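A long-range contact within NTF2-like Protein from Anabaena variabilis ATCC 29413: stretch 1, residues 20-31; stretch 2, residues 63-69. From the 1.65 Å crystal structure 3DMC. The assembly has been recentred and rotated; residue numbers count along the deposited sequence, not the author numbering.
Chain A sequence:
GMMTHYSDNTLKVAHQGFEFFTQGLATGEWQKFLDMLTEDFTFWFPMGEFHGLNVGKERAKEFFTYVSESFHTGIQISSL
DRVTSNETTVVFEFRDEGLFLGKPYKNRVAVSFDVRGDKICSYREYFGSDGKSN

Stretch 1 (20-31) FFTQGLATGEWQ
Stretch 2 63-69: FFTYVSE

How are the two backbones arranged? Both stretches begin inside helices that start earlier in the chain; the first runs to Thr27, and the second carries Phe64, Val67 and Ser68. Their axes are 9.4 Å apart at closest approach and their N-to-C directions 45° apart. Gly28 leaves the first helix with phi/psi 81/7, a positive phi that favours glycine; its CA lies 5.4 Å from Ser68 CA. Glu29 (-98/110) comes next, then Trp30 at -107/-2, its CA 7.0 Å from Phe64 CA.

What does Trp30 rest on? Its CB points toward the second helix, and chi1 -71° (m) with chi2 98° lays the indole over Phe64 (chi1 -74°, m; chi2 -61°). Phe64 CB sits 3.6 Å from the centroid of the five-membered ring, nearly on its normal, a CH-pi contact. The six-membered ring forms an offset stack with the Phe64 ring, centroids 4.4 Å apart and planes at 24°.

How is the indole's polar edge satisfied? Trp30 NE1 donates to Ser68 OG at 3.0 Å and 167°, nearly straight; Ser68 chi1 is -70° (m). A water bridges the helices, its O 2.6 Å from Ser68 OG and donating to Leu25 O at 2.8 Å.

Which other apolar side chains meet? Phe21 (t, chi2 81°) points its CA-to-CB bond sideways and Leu25 (m, t) away, yet both ends come nearer the second helix. Van der Waals contacts between hydrocarbon groups result: Phe21 CE1 to Phe64 CE1, 4.2 Å, and Leu25 CD2 to CG1 of Val67 (t), 4.1 Å.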

# COMPACT_ATOMS: atom_id res chain seq x y z
N PHE A 20 -7.66 16.58 -4.47
CA PHE A 20 -9.10 16.60 -4.13
C PHE A 20 -9.43 15.64 -2.98
O PHE A 20 -10.34 15.89 -2.18
CB PHE A 20 -10.03 16.37 -5.34
CG PHE A 20 -9.96 17.48 -6.35
CD1 PHE A 20 -9.69 18.76 -5.93
CD2 PHE A 20 -10.11 17.25 -7.71
CE1 PHE A 20 -9.59 19.82 -6.83
CE2 PHE A 20 -10.01 18.31 -8.62
CZ PHE A 20 -9.74 19.59 -8.17
N PHE A 21 -8.62 14.60 -2.86
CA PHE A 21 -8.77 13.59 -1.78
C PHE A 21 -8.33 14.24 -0.45
O PHE A 21 -9.01 14.15 0.57
CB PHE A 21 -7.92 12.36 -2.12
CG PHE A 21 -7.88 11.31 -1.06
CD1 PHE A 21 -8.92 10.39 -0.90
CD2 PHE A 21 -6.75 11.18 -0.27
CE1 PHE A 21 -8.82 9.37 0.08
CE2 PHE A 21 -6.66 10.18 0.68
CZ PHE A 21 -7.66 9.30 0.86
N THR A 22 -7.23 14.98 -0.53
CA THR A 22 -6.71 15.72 0.63
C THR A 22 -7.81 16.67 1.12
O THR A 22 -8.12 16.74 2.31
CB THR A 22 -5.41 16.49 0.27
OG1 THR A 22 -4.37 15.55 -0.00
CG2 THR A 22 -4.98 17.47 1.39
N GLN A 23 -8.38 17.39 0.17
CA GLN A 23 -9.42 18.41 0.46
C GLN A 23 -10.67 17.76 1.09
O GLN A 23 -11.26 18.27 2.04
CB GLN A 23 -9.78 19.16 -0.82
CG GLN A 23 -10.85 20.19 -0.62
CD GLN A 23 -11.11 21.01 -1.87
OE1 GLN A 23 -10.37 20.92 -2.84
NE2 GLN A 23 -12.15 21.84 -1.83
N GLY A 24 -11.02 16.58 0.58
CA GLY A 24 -12.17 15.86 1.09
C GLY A 24 -11.94 15.42 2.51
O GLY A 24 -12.81 15.53 3.37
N LEU A 25 -10.73 14.94 2.78
CA LEU A 25 -10.42 14.49 4.11
C LEU A 25 -10.46 15.67 5.08
O LEU A 25 -10.92 15.54 6.19
CB LEU A 25 -9.03 13.89 4.17
CG LEU A 25 -8.94 12.50 3.56
CD1 LEU A 25 -7.48 12.05 3.69
CD2 LEU A 25 -9.88 11.55 4.33
N ALA A 26 -9.94 16.81 4.65
CA ALA A 26 -9.76 17.96 5.58
C ALA A 26 -11.07 18.67 5.83
O ALA A 26 -11.28 19.29 6.86
CB ALA A 26 -8.72 18.96 5.05
N THR A 27 -11.95 18.61 4.85
CA THR A 27 -13.15 19.48 4.82
C THR A 27 -14.50 18.76 4.75
O THR A 27 -15.53 19.34 5.07
CB THR A 27 -13.13 20.46 3.61
OG1 THR A 27 -13.36 19.75 2.40
CG2 THR A 27 -11.83 21.27 3.57
N GLY A 28 -14.48 17.52 4.30
CA GLY A 28 -15.66 16.68 4.19
C GLY A 28 -16.45 16.98 2.93
O GLY A 28 -17.55 16.48 2.71
N GLU A 29 -15.87 17.83 2.11
CA GLU A 29 -16.44 18.15 0.79
C GLU A 29 -15.76 17.32 -0.30
O GLU A 29 -14.59 17.52 -0.63
CB GLU A 29 -16.28 19.63 0.46
CG GLU A 29 -16.93 20.53 1.47
CD GLU A 29 -18.43 20.47 1.36
OE1 GLU A 29 -18.93 20.23 0.24
OE2 GLU A 29 -19.10 20.65 2.40
N TRP A 30 -16.52 16.38 -0.83
CA TRP A 30 -15.99 15.36 -1.74
C TRP A 30 -16.38 15.54 -3.22
O TRP A 30 -15.94 14.76 -4.07
CB TRP A 30 -16.41 13.97 -1.25
CG TRP A 30 -15.71 13.58 0.00
CD1 TRP A 30 -16.17 13.67 1.28
CD2 TRP A 30 -14.39 13.03 0.09
NE1 TRP A 30 -15.21 13.24 2.16
CE2 TRP A 30 -14.12 12.83 1.45
CE3 TRP A 30 -13.43 12.67 -0.86
CZ2 TRP A 30 -12.91 12.28 1.89
CZ3 TRP A 30 -12.24 12.14 -0.43
CH2 TRP A 30 -11.99 11.95 0.93
N GLN A 31 -17.17 16.56 -3.54
CA GLN A 31 -17.67 16.65 -4.92
C GLN A 31 -16.56 16.72 -5.97
O GLN A 31 -16.67 16.13 -7.04
CB GLN A 31 -18.66 17.81 -5.12
CG GLN A 31 -19.49 17.60 -6.38
CD GLN A 31 -20.23 16.27 -6.36
OE1 GLN A 31 -20.96 15.97 -5.41
NE2 GLN A 31 -20.04 15.47 -7.41
N PHE A 63 -19.54 6.05 0.81
CA PHE A 63 -18.27 5.73 1.48
C PHE A 63 -17.54 7.00 1.99
O PHE A 63 -17.15 7.14 3.19
CB PHE A 63 -17.35 4.97 0.53
CG PHE A 63 -15.99 4.76 1.08
CD1 PHE A 63 -15.81 3.96 2.19
CD2 PHE A 63 -14.89 5.39 0.52
CE1 PHE A 63 -14.55 3.76 2.72
CE2 PHE A 63 -13.61 5.21 1.06
CZ PHE A 63 -13.45 4.37 2.15
N PHE A 64 -17.37 7.97 1.10
CA PHE A 64 -16.56 9.15 1.47
C PHE A 64 -17.29 10.01 2.51
O PHE A 64 -16.69 10.58 3.41
CB PHE A 64 -16.14 9.91 0.21
CG PHE A 64 -15.06 9.20 -0.55
CD1 PHE A 64 -13.84 8.94 0.05
CD2 PHE A 64 -15.27 8.74 -1.83
CE1 PHE A 64 -12.82 8.27 -0.64
CE2 PHE A 64 -14.26 8.05 -2.51
CZ PHE A 64 -13.04 7.82 -1.90
N THR A 65 -18.61 10.05 2.39
CA THR A 65 -19.43 10.73 3.39
C THR A 65 -19.29 10.07 4.76
O THR A 65 -19.18 10.72 5.80
CB THR A 65 -20.91 10.75 2.99
OG1 THR A 65 -21.05 11.45 1.75
CG2 THR A 65 -21.73 11.41 4.05
N TYR A 66 -19.22 8.75 4.71
CA TYR A 66 -19.09 7.90 5.90
C TYR A 66 -17.75 8.15 6.54
O TYR A 66 -17.64 8.24 7.76
CB TYR A 66 -19.23 6.42 5.51
CG TYR A 66 -18.89 5.47 6.64
CD1 TYR A 66 -19.67 5.41 7.79
CD2 TYR A 66 -17.78 4.63 6.56
CE1 TYR A 66 -19.37 4.55 8.83
CE2 TYR A 66 -17.48 3.75 7.59
CZ TYR A 66 -18.27 3.72 8.73
OH TYR A 66 -17.98 2.87 9.78
N VAL A 67 -16.74 8.27 5.71
CA VAL A 67 -15.37 8.48 6.21
C VAL A 67 -15.35 9.76 7.02
O VAL A 67 -14.81 9.82 8.12
CB VAL A 67 -14.33 8.53 5.07
CG1 VAL A 67 -13.02 9.22 5.57
CG2 VAL A 67 -14.09 7.12 4.52
N SER A 68 -15.95 10.81 6.46
CA SER A 68 -15.90 12.15 7.06
C SER A 68 -16.88 12.37 8.24
O SER A 68 -16.70 13.26 9.05
CB SER A 68 -16.14 13.24 6.00
OG SER A 68 -15.04 13.33 5.11
N GLU A 69 -17.89 11.52 8.33
CA GLU A 69 -18.99 11.78 9.28
C GLU A 69 -18.54 11.91 10.73
O GLU A 69 -19.13 12.67 11.50
CB GLU A 69 -20.09 10.71 9.18
CG GLU A 69 -19.74 9.43 9.89
CD GLU A 69 -20.93 8.49 9.98
OE1 GLU A 69 -21.86 8.65 9.15
OE2 GLU A 69 -20.96 7.59 10.86
O HOH W 1 -13.39 14.41 6.77